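Local atomic coordinates of L-serine ammonia-lyase (Rhizomucor miehei CAU432, PDB entry 5C3U), a protein that belongs to the pyridoxal-phosphate-dependent enzymes and carries pyridoxal-5'-phosphate on a lysine, in a pocket of its two-sheet alpha/beta fold. Residues Pro47-Gly57 / Asn80-Cys88; Val64-Cys75 / Ala89-Val99. All blocks are in the same frame, centred on the assembly; numbering follows the deposited sequence.

Interaction 1. Residues Pro47-Gly57 / Asn80-Cys88; sequences PSGSVKMRGIG and NTVLAVSYC. With PLP (pyridoxal-5'-phosphate), chain B.
Lys52 leaves its helix with CG beside its own backbone N (chi1 -66°) and bends again at chi2 and chi4, which carries the chain past Asn80 and Thr81 to pyridoxal-5'-phosphate. Asn80 has a similar first torsion (chi1 -58°), and its amide reaches the same ligand oxygen. Lys52 NZ is bonded covalently to C4A of pyridoxal-5'-phosphate. It also makes a weak, bent hydrogen bond to O3, and Asn80 ND2 donates to that O3 over 3.1 Å. Two side chains thus grip one oxygen. Glu279 takes a second bond from the Asn80 amide. Lys52 CE passes 3.3 Å from Thr81 OG1, a hydroxyl that is hydrogen-bonded to Ser77 O.

Ser50 OG accepts from Lys52 N at 3.1 Å, a capping bond at the turn that leads into the helix. One water bridges Ser48 OG, Ser50 OG and Asn80 O, and a second links Ser48 O to Asn80 OD1.

Farther along, Pro47 CB sits over one face of the Tyr87 ring, 3.8 Å from its centroid, in a CH-pi contact. Met53 SD approaches the same ring obliquely, a Met-aromatic contact with 3.6 Å to CD1. Ile56 CG2 meets both Ala84 CB and Val85 CG2.

Helices 52-57 and 80-88 cross at -62° with axes 9.1 Å apart. Helix 150-166 touches Ile56, helix 106-114 touches Leu83, and strand 72-75 lies against Thr81 and Val85.

Interaction 2. Residues Val64-Cys75 / Ala89-Val99; sequences VQTRGTNIQFVC and ARQLGVEAIIV
Val94 stands roughly perpendicular to Phe73, with Val94 CG1 3.4 Å from Phe73 CD2. The methyl comes in obliquely to the ring. Ile71 CD1 covers one face of this ring near its rim, and Ala89 CB stands at the edge. Both segments thus touch the Phe73 ring, and Cys60 and Ala63 of helix 52-67 add to its surroundings. The other methyl of Val94, CG2, faces the turn after helix 64-67: it meets Thr69 CA at 3.6 Å and Ile71 CG1. Val64 and Val94 run antiparallel past one another, while Val64 CG2 also touches Leu92 CD1 where the two helices end.

On the other side of the sheet, Val74 and Ile97 extend alongside each other in one direction, with Val74 CG2 4.0 Å from Ile97 CD1. The CG1 branch of Ile97 lies beside its backbone N (chi1 -61°), and its end reaches Gln72 CB as well. Gln72 and Glu95 also run abreast, their amide and carboxylate planes turned 45° apart.

The backbones are joined by four hydrogen bonds. Phe73 N donates to Glu95 O and Ile97 N to Phe73 O, both at 2.8 Å; Cys75 N to Ile97 O and Val99 N to Cys75 O complete the set. At the start of the strands a water accepts from Glu95 N and donates to Thr69 O and Ile71 O.

Strands 72-75 and 95-99 are parallel neighbours, 16° apart. With helix 79-92 between them in sequence, they form a beta-alpha-beta crossover in the four-stranded parallel sheet of this alpha/beta fold.

How the interactions relate
The centres of interaction 1 and interaction 2 lie about 13 Å apart, and their segments alternate along the chain: 47-57, 64-75, 80-88, 89-99. Both draw on helices 52-67 and 79-92. Interaction 1 uses the part of these helices nearer pyridoxal-5'-phosphate, and interaction 2 uses their far ends together with strands 72-75 and 95-100. The two contacts touch directly: Val82 CB packs on Ile98 CG2 at 3.5 Å, and Thr81 CG2 on Cys75 SG. Helix 79-92 thus packs between helix 52-67, which carries Lys52, and the four-stranded parallel sheet. The centre of interaction 1 is about 10 Å from the chain centre, that of interaction 2 about 22 Å.

Interaction 1. Residues Pro47-Gly57 / Asn80-Cys88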
loop_
_atom_site.group_PDB
_atom_site.type_symbol
_atom_site.label_atom_id
_atom_site.label_comp_id
_atom_site.label_asym_id
_atom_site.label_seq_id
_atom_site.Cartn_x
_atom_site.Cartn_y
_atom_site.Cartn_z
ATOM N N PRO A 47 12.924 3.081 -2.155
ATOM C CA PRO A 47 13.184 4.452 -1.760
ATOM C C PRO A 47 11.893 5.057 -1.237
ATOM O O PRO A 47 10.803 4.764 -1.747
ATOM C CB PRO A 47 13.580 5.149 -3.067
ATOM C CG PRO A 47 13.995 4.074 -3.992
ATOM C CD PRO A 47 13.361 2.794 -3.538
ATOM N N SER A 48 12.030 5.863 -0.203
ATOM C CA SER A 48 10.897 6.461 0.552
ATOM C C SER A 48 10.190 5.508 1.546
ATOM O O SER A 48 9.451 5.976 2.408
ATOM C CB SER A 48 9.893 7.244 -0.316
ATOM O OG SER A 48 8.883 6.387 -0.866
ATOM N N GLY A 49 10.391 4.193 1.415
ATOM C CA GLY A 49 10.018 3.271 2.494
ATOM C C GLY A 49 8.740 2.476 2.299
ATOM O O GLY A 49 8.298 1.763 3.222
ATOM N N SER A 50 8.143 2.594 1.117
ATOM C CA SER A 50 6.899 1.852 0.836
ATOM C C SER A 50 6.677 1.545 -0.623
ATOM O O SER A 50 7.368 2.082 -1.502
ATOM C CB SER A 50 5.701 2.616 1.400
ATOM O OG SER A 50 5.229 3.564 0.454
ATOM N N VAL A 51 5.673 0.699 -0.879
ATOM C CA VAL A 51 5.220 0.335 -2.228
ATOM C C VAL A 51 4.806 1.561 -3.086
ATOM O O VAL A 51 4.836 1.476 -4.309
ATOM C CB VAL A 51 4.045 -0.700 -2.163
ATOM C CG1 VAL A 51 2.749 -0.056 -1.646
ATOM C CG2 VAL A 51 3.837 -1.397 -3.500
ATOM N N LYS A 52 4.448 2.680 -2.442
ATOM C CA LYS A 52 4.062 3.895 -3.167
ATOM C C LYS A 52 5.100 4.315 -4.174
ATOM O O LYS A 52 4.765 4.900 -5.212
ATOM C CB LYS A 52 3.726 5.080 -2.236
ATOM C CG LYS A 52 2.484 4.866 -1.370
ATOM C CD LYS A 52 1.264 4.791 -2.297
ATOM C CE LYS A 52 -0.024 5.008 -1.535
ATOM N NZ LYS A 52 -0.081 4.096 -0.360
ATOM N N MET A 53 6.372 4.023 -3.889
ATOM C CA MET A 53 7.429 4.330 -4.845
ATOM C C MET A 53 7.145 3.776 -6.262
ATOM O O MET A 53 7.501 4.419 -7.260
ATOM C CB MET A 53 8.764 3.827 -4.299
ATOM C CG MET A 53 9.988 4.662 -4.612
ATOM S SD MET A 53 9.836 6.442 -4.341
ATOM C CE MET A 53 9.735 6.692 -6.059
ATOM N N ARG A 54 6.474 2.624 -6.374
ATOM C CA ARG A 54 6.156 2.065 -7.703
ATOM C C ARG A 54 5.106 2.920 -8.412
ATOM O O ARG A 54 5.366 3.470 -9.498
ATOM C CB ARG A 54 5.652 0.611 -7.616
ATOM C CG ARG A 54 6.683 -0.365 -7.064
ATOM C CD ARG A 54 6.138 -1.782 -7.051
ATOM N NE ARG A 54 7.098 -2.690 -6.435
ATOM C CZ ARG A 54 8.027 -3.371 -7.098
ATOM N NH1 ARG A 54 8.846 -4.160 -6.413
ATOM N NH2 ARG A 54 8.136 -3.280 -8.431
ATOM N N GLY A 55 3.906 2.992 -7.824
ATOM C CA GLY A 55 2.797 3.734 -8.433
ATOM C C GLY A 55 3.087 5.211 -8.556
ATOM O O GLY A 55 2.920 5.812 -9.637
ATOM N N ILE A 56 3.514 5.814 -7.435
ATOM C CA ILE A 56 3.723 7.265 -7.380
ATOM C C ILE A 56 4.931 7.658 -8.223
ATOM O O ILE A 56 4.888 8.671 -8.931
ATOM C CB ILE A 56 3.805 7.792 -5.928
ATOM C CG1 ILE A 56 2.545 7.386 -5.149
ATOM C CG2 ILE A 56 4.064 9.301 -5.889
ATOM C CD1 ILE A 56 1.246 7.873 -5.765
ATOM N N GLY A 57 5.978 6.830 -8.189
ATOM C CA GLY A 57 7.153 6.980 -9.062
ATOM C C GLY A 57 6.782 7.064 -10.530
ATOM O O GLY A 57 7.272 7.931 -11.244
ATOM N N ASN A 80 2.506 7.784 3.126
ATOM C CA ASN A 80 3.482 7.203 2.211
ATOM C C ASN A 80 3.450 7.840 0.845
ATOM O O ASN A 80 4.472 7.853 0.150
ATOM C CB ASN A 80 3.343 5.704 2.181
ATOM C CG ASN A 80 3.514 5.127 3.571
ATOM O OD1 ASN A 80 4.531 5.415 4.235
ATOM N ND2 ASN A 80 2.526 4.379 4.050
ATOM N N THR A 81 2.288 8.368 0.470
ATOM C CA THR A 81 2.191 9.107 -0.787
ATOM C C THR A 81 3.040 10.372 -0.721
ATOM O O THR A 81 3.840 10.620 -1.629
ATOM C CB THR A 81 0.742 9.440 -1.128
ATOM O OG1 THR A 81 -0.018 8.239 -0.964
ATOM C CG2 THR A 81 0.632 9.927 -2.595
ATOM N N VAL A 82 2.915 11.143 0.363
ATOM C CA VAL A 82 3.653 12.404 0.428
ATOM C C VAL A 82 5.137 12.121 0.474
ATOM O O VAL A 82 5.906 12.840 -0.145
ATOM C CB VAL A 82 3.205 13.397 1.542
ATOM C CG1 VAL A 82 1.735 13.778 1.327
ATOM C CG2 VAL A 82 3.449 12.866 2.965
ATOM N N LEU A 83 5.536 11.044 1.147
ATOM C CA LEU A 83 6.980 10.716 1.193
ATOM C C LEU A 83 7.530 10.355 -0.202
ATOM O O LEU A 83 8.665 10.723 -0.552
ATOM C CB LEU A 83 7.246 9.598 2.206
ATOM C CG LEU A 83 7.102 10.075 3.653
ATOM C CD1 LEU A 83 6.946 8.876 4.586
ATOM C CD2 LEU A 83 8.346 10.877 4.032
ATOM N N ALA A 84 6.739 9.608 -0.979
ATOM C CA ALA A 84 7.120 9.191 -2.316
ATOM C C ALA A 84 7.196 10.408 -3.226
ATOM O O ALA A 84 8.151 10.543 -3.997
ATOM C CB ALA A 84 6.128 8.170 -2.883
ATOM N N VAL A 85 6.220 11.300 -3.113
ATOM C CA VAL A 85 6.208 12.525 -3.936
ATOM C C VAL A 85 7.454 13.370 -3.596
ATOM O O VAL A 85 8.149 13.860 -4.501
ATOM C CB VAL A 85 4.916 13.321 -3.740
ATOM C CG1 VAL A 85 4.993 14.697 -4.413
ATOM C CG2 VAL A 85 3.746 12.528 -4.331
ATOM N N SER A 86 7.720 13.536 -2.299
ATOM C CA SER A 86 8.900 14.327 -1.846
ATOM C C SER A 86 10.199 13.765 -2.426
ATOM O O SER A 86 11.031 14.507 -3.005
ATOM C CB SER A 86 8.922 14.407 -0.309
ATOM O OG SER A 86 9.941 15.269 0.167
ATOM N N TYR A 87 10.363 12.452 -2.313
ATOM C CA TYR A 87 11.516 11.767 -2.884
ATOM C C TYR A 87 11.622 11.950 -4.395
ATOM O O TYR A 87 12.685 12.290 -4.904
ATOM C CB TYR A 87 11.504 10.289 -2.517
ATOM C CG TYR A 87 12.614 9.526 -3.169
ATOM C CD1 TYR A 87 12.426 8.914 -4.400
ATOM C CD2 TYR A 87 13.882 9.471 -2.587
ATOM C CE1 TYR A 87 13.446 8.214 -5.016
ATOM C CE2 TYR A 87 14.920 8.784 -3.211
ATOM C CZ TYR A 87 14.697 8.158 -4.414
ATOM O OH TYR A 87 15.705 7.470 -5.052
ATOM N N CYS A 88 10.526 11.718 -5.120
ATOM C CA CYS A 88 10.540 11.846 -6.595
ATOM C C CYS A 88 10.838 13.281 -7.041
ATOM O O CYS A 88 11.537 13.498 -8.024
ATOM C CB CYS A 88 9.189 11.387 -7.198
ATOM S SG CYS A 88 8.912 9.605 -7.007
HETATM N N1 PLP B . -0.002 -0.305 2.440
HETATM C C2 PLP B . 0.765 0.798 2.497
HETATM C C2A PLP B . 1.861 0.956 3.523
HETATM C C3 PLP B . 0.520 1.883 1.544
HETATM O O3 PLP B . 1.288 3.017 1.574
HETATM C C4 PLP B . -0.553 1.673 0.548
HETATM C C4A PLP B . -0.821 2.715 -0.456
HETATM C C5 PLP B . -1.341 0.414 0.578
HETATM C C6 PLP B . -0.998 -0.530 1.552
HETATM C C5A PLP B . -2.473 0.131 -0.412
HETATM O O4P PLP B . -2.953 1.371 -0.917
HETATM P P PLP B . -4.011 1.617 -2.119
HETATM O O1P PLP B . -3.258 1.638 -3.404
HETATM O O2P PLP B . -5.115 0.547 -2.041
HETATM O O3P PLP B . -4.517 2.949 -1.690
HETATM O O HOH W 1 6.412 5.968 0.558
HETATM O O HOH W 2 7.062 5.202 3.538
#

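Interaction 2. Residues Val64-Cys75 / Ala89-Val99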
loop_
_atom_site.group_PDB
_atom_site.type_symbol
_atom_site.label_atom_id
_atom_site.label_comp_id
_atom_site.label_asym_id
_atom_site.label_seq_id
_atom_site.Cartn_x
_atom_site.Cartn_y
_atom_site.Cartn_z
ATOM N N VAL A 64 6.703 14.618 -15.371
ATOM C CA VAL A 64 7.867 15.413 -15.766
ATOM C C VAL A 64 8.199 15.207 -17.256
ATOM O O VAL A 64 8.522 16.167 -17.958
ATOM C CB VAL A 64 9.088 15.169 -14.861
ATOM C CG1 VAL A 64 10.335 15.849 -15.439
ATOM C CG2 VAL A 64 8.824 15.700 -13.456
ATOM N N GLN A 65 8.065 13.980 -17.751
ATOM C CA GLN A 65 8.295 13.708 -19.192
ATOM C C GLN A 65 7.345 14.545 -20.054
ATOM O O GLN A 65 7.730 15.070 -21.093
ATOM C CB GLN A 65 8.085 12.231 -19.526
ATOM C CG GLN A 65 9.182 11.299 -19.060
ATOM C CD GLN A 65 10.475 11.507 -19.829
ATOM O OE1 GLN A 65 10.584 11.124 -20.998
ATOM N NE2 GLN A 65 11.464 12.113 -19.175
ATOM N N THR A 66 6.102 14.687 -19.613
ATOM C CA THR A 66 5.123 15.433 -20.400
ATOM C C THR A 66 5.143 16.956 -20.172
ATOM O O THR A 66 5.005 17.739 -21.121
ATOM C CB THR A 66 3.708 14.862 -20.177
ATOM O OG1 THR A 66 3.721 13.463 -20.498
ATOM C CG2 THR A 66 2.713 15.558 -21.088
ATOM N N ARG A 67 5.315 17.381 -18.923
ATOM C CA ARG A 67 5.085 18.773 -18.546
ATOM C C ARG A 67 6.364 19.550 -18.212
ATOM O O ARG A 67 6.312 20.763 -18.015
ATOM C CB ARG A 67 4.136 18.856 -17.331
ATOM C CG ARG A 67 2.753 18.227 -17.501
ATOM C CD ARG A 67 1.732 19.188 -18.088
ATOM N NE ARG A 67 1.620 20.445 -17.340
ATOM C CZ ARG A 67 0.707 20.703 -16.410
ATOM N NH1 ARG A 67 -0.218 19.795 -16.096
ATOM N NH2 ARG A 67 0.722 21.874 -15.791
ATOM N N GLY A 68 7.490 18.858 -18.140
ATOM C CA GLY A 68 8.782 19.501 -17.853
ATOM C C GLY A 68 9.040 19.667 -16.369
ATOM O O GLY A 68 8.280 19.172 -15.530
ATOM N N THR A 69 10.110 20.393 -16.049
ATOM C CA THR A 69 10.575 20.518 -14.690
ATOM C C THR A 69 10.217 21.851 -14.016
ATOM O O THR A 69 10.717 22.154 -12.932
ATOM C CB THR A 69 12.101 20.324 -14.635
ATOM O OG1 THR A 69 12.716 21.269 -15.511
ATOM C CG2 THR A 69 12.476 18.939 -15.110
ATOM N N ASN A 70 9.357 22.640 -14.653
ATOM C CA ASN A 70 8.849 23.874 -14.028
ATOM C C ASN A 70 7.535 23.681 -13.285
ATOM O O ASN A 70 6.946 24.641 -12.772
ATOM C CB ASN A 70 8.688 24.977 -15.088
ATOM C CG ASN A 70 10.017 25.467 -15.614
ATOM O OD1 ASN A 70 10.991 25.530 -14.871
ATOM N ND2 ASN A 70 10.066 25.804 -16.904
ATOM N N ILE A 71 7.067 22.438 -13.237
ATOM C CA ILE A 71 5.825 22.125 -12.541
ATOM C C ILE A 71 6.043 22.110 -11.036
ATOM O O ILE A 71 7.177 22.164 -10.552
ATOM C CB ILE A 71 5.266 20.762 -12.980
ATOM C CG1 ILE A 71 6.333 19.660 -12.780
ATOM C CG2 ILE A 71 4.764 20.851 -14.415
ATOM C CD1 ILE A 71 5.788 18.250 -12.870
ATOM N N GLN A 72 4.941 22.065 -10.293
ATOM C CA GLN A 72 5.009 21.828 -8.859
ATOM C C GLN A 72 4.196 20.584 -8.618
ATOM O O GLN A 72 3.075 20.489 -9.125
ATOM C CB GLN A 72 4.396 22.984 -8.059
ATOM C CG GLN A 72 5.056 24.339 -8.274
ATOM C CD GLN A 72 4.407 25.120 -9.402
ATOM O OE1 GLN A 72 3.185 25.118 -9.545
ATOM N NE2 GLN A 72 5.225 25.788 -10.215
ATOM N N PHE A 73 4.736 19.616 -7.872
ATOM C CA PHE A 73 3.868 18.521 -7.442
ATOM C C PHE A 73 3.193 18.954 -6.147
ATOM O O PHE A 73 3.822 19.571 -5.315
ATOM C CB PHE A 73 4.664 17.239 -7.182
ATOM C CG PHE A 73 5.131 16.529 -8.426
ATOM C CD1 PHE A 73 4.209 16.010 -9.336
ATOM C CD2 PHE A 73 6.471 16.302 -8.647
ATOM C CE1 PHE A 73 4.637 15.325 -10.473
ATOM C CE2 PHE A 73 6.908 15.617 -9.786
ATOM C CZ PHE A 73 5.985 15.140 -10.700
ATOM N N VAL A 74 1.915 18.640 -5.987
ATOM C CA VAL A 74 1.182 19.017 -4.775
ATOM C C VAL A 74 0.582 17.729 -4.227
ATOM O O VAL A 74 -0.011 16.940 -4.979
ATOM C CB VAL A 74 0.058 20.043 -5.094
ATOM C CG1 VAL A 74 -0.726 20.407 -3.834
ATOM C CG2 VAL A 74 0.656 21.298 -5.745
ATOM N N CYS A 75 0.724 17.499 -2.927
ATOM C CA CYS A 75 0.182 16.275 -2.354
ATOM C C CYS A 75 -0.131 16.413 -0.879
ATOM O O CYS A 75 0.687 16.929 -0.122
ATOM C CB CYS A 75 1.156 15.106 -2.581
ATOM S SG CYS A 75 0.426 13.488 -2.235
ATOM N N ALA A 89 10.322 14.269 -6.306
ATOM C CA ALA A 89 10.481 15.642 -6.723
ATOM C C ALA A 89 11.968 15.966 -6.611
ATOM O O ALA A 89 12.546 16.569 -7.521
ATOM C CB ALA A 89 9.663 16.560 -5.843
ATOM N N ARG A 90 12.595 15.532 -5.518
ATOM C CA ARG A 90 14.043 15.764 -5.379
ATOM C C ARG A 90 14.848 15.063 -6.506
ATOM O O ARG A 90 15.774 15.664 -7.077
ATOM C CB ARG A 90 14.549 15.391 -3.974
ATOM C CG ARG A 90 16.076 15.390 -3.863
ATOM C CD ARG A 90 16.609 15.146 -2.454
ATOM N NE ARG A 90 16.287 13.822 -1.899
ATOM C CZ ARG A 90 17.063 12.737 -1.973
ATOM N NH1 ARG A 90 16.658 11.589 -1.415
ATOM N NH2 ARG A 90 18.230 12.783 -2.610
ATOM N N GLN A 91 14.487 13.826 -6.849
ATOM C CA GLN A 91 15.205 13.056 -7.888
ATOM C C GLN A 91 15.009 13.668 -9.267
ATOM O O GLN A 91 15.932 13.683 -10.081
ATOM C CB GLN A 91 14.742 11.604 -7.942
ATOM C CG GLN A 91 15.166 10.753 -6.756
ATOM C CD GLN A 91 16.660 10.800 -6.520
ATOM O OE1 GLN A 91 17.437 10.356 -7.356
ATOM N NE2 GLN A 91 17.063 11.337 -5.377
ATOM N N LEU A 92 13.801 14.184 -9.506
ATOM C CA LEU A 92 13.435 14.771 -10.801
ATOM C C LEU A 92 13.789 16.257 -10.949
ATOM O O LEU A 92 13.668 16.815 -12.044
ATOM C CB LEU A 92 11.942 14.536 -11.094
ATOM C CG LEU A 92 11.552 13.053 -11.166
ATOM C CD1 LEU A 92 10.035 12.890 -11.102
ATOM C CD2 LEU A 92 12.130 12.369 -12.406
ATOM N N GLY A 93 14.230 16.890 -9.861
ATOM C CA GLY A 93 14.532 18.329 -9.859
ATOM C C GLY A 93 13.315 19.244 -9.985
ATOM O O GLY A 93 13.354 20.244 -10.714
ATOM N N VAL A 94 12.237 18.909 -9.276
ATOM C CA VAL A 94 10.961 19.600 -9.399
ATOM C C VAL A 94 10.532 20.091 -8.022
ATOM O O VAL A 94 10.869 19.467 -7.012
ATOM C CB VAL A 94 9.911 18.656 -10.046
ATOM C CG1 VAL A 94 8.528 18.875 -9.491
ATOM C CG2 VAL A 94 9.941 18.799 -11.561
ATOM N N GLU A 95 9.829 21.218 -7.979
ATOM C CA GLU A 95 9.210 21.714 -6.738
ATOM C C GLU A 95 8.098 20.804 -6.200
ATOM O O GLU A 95 7.274 20.293 -6.961
ATOM C CB GLU A 95 8.625 23.103 -6.999
ATOM C CG GLU A 95 8.597 24.045 -5.814
ATOM C CD GLU A 95 8.949 25.468 -6.224
ATOM O OE1 GLU A 95 8.346 25.986 -7.192
ATOM O OE2 GLU A 95 9.848 26.063 -5.593
ATOM N N ALA A 96 8.053 20.620 -4.887
ATOM C CA ALA A 96 6.937 19.866 -4.287
ATOM C C ALA A 96 6.345 20.669 -3.134
ATOM O O ALA A 96 7.079 21.289 -2.335
ATOM C CB ALA A 96 7.386 18.490 -3.812
ATOM N N ILE A 97 5.021 20.709 -3.100
ATOM C CA ILE A 97 4.272 21.339 -2.025
ATOM C C ILE A 97 3.534 20.197 -1.312
ATOM O O ILE A 97 2.658 19.541 -1.902
ATOM C CB ILE A 97 3.253 22.388 -2.570
ATOM C CG1 ILE A 97 3.980 23.511 -3.324
ATOM C CG2 ILE A 97 2.371 22.928 -1.446
ATOM C CD1 ILE A 97 3.186 24.069 -4.491
ATOM N N ILE A 98 3.866 19.991 -0.046
ATOM C CA ILE A 98 3.368 18.837 0.679
ATOM C C ILE A 98 2.567 19.274 1.912
ATOM O O ILE A 98 3.061 20.062 2.704
ATOM C CB ILE A 98 4.538 17.910 1.108
ATOM C CG1 ILE A 98 5.280 17.357 -0.120
ATOM C CG2 ILE A 98 4.035 16.798 2.025
ATOM C CD1 ILE A 98 4.413 16.598 -1.113
ATOM N N VAL A 99 1.337 18.778 2.055
ATOM C CA VAL A 99 0.549 19.055 3.270
ATOM C C VAL A 99 0.417 17.782 4.123
ATOM O O VAL A 99 0.053 16.694 3.618
ATOM C CB VAL A 99 -0.862 19.609 2.923
ATOM C CG1 VAL A 99 -1.644 19.983 4.184
ATOM C CG2 VAL A 99 -0.735 20.824 2.013
HETATM O O HOH W 3 9.559 22.997 -10.372
#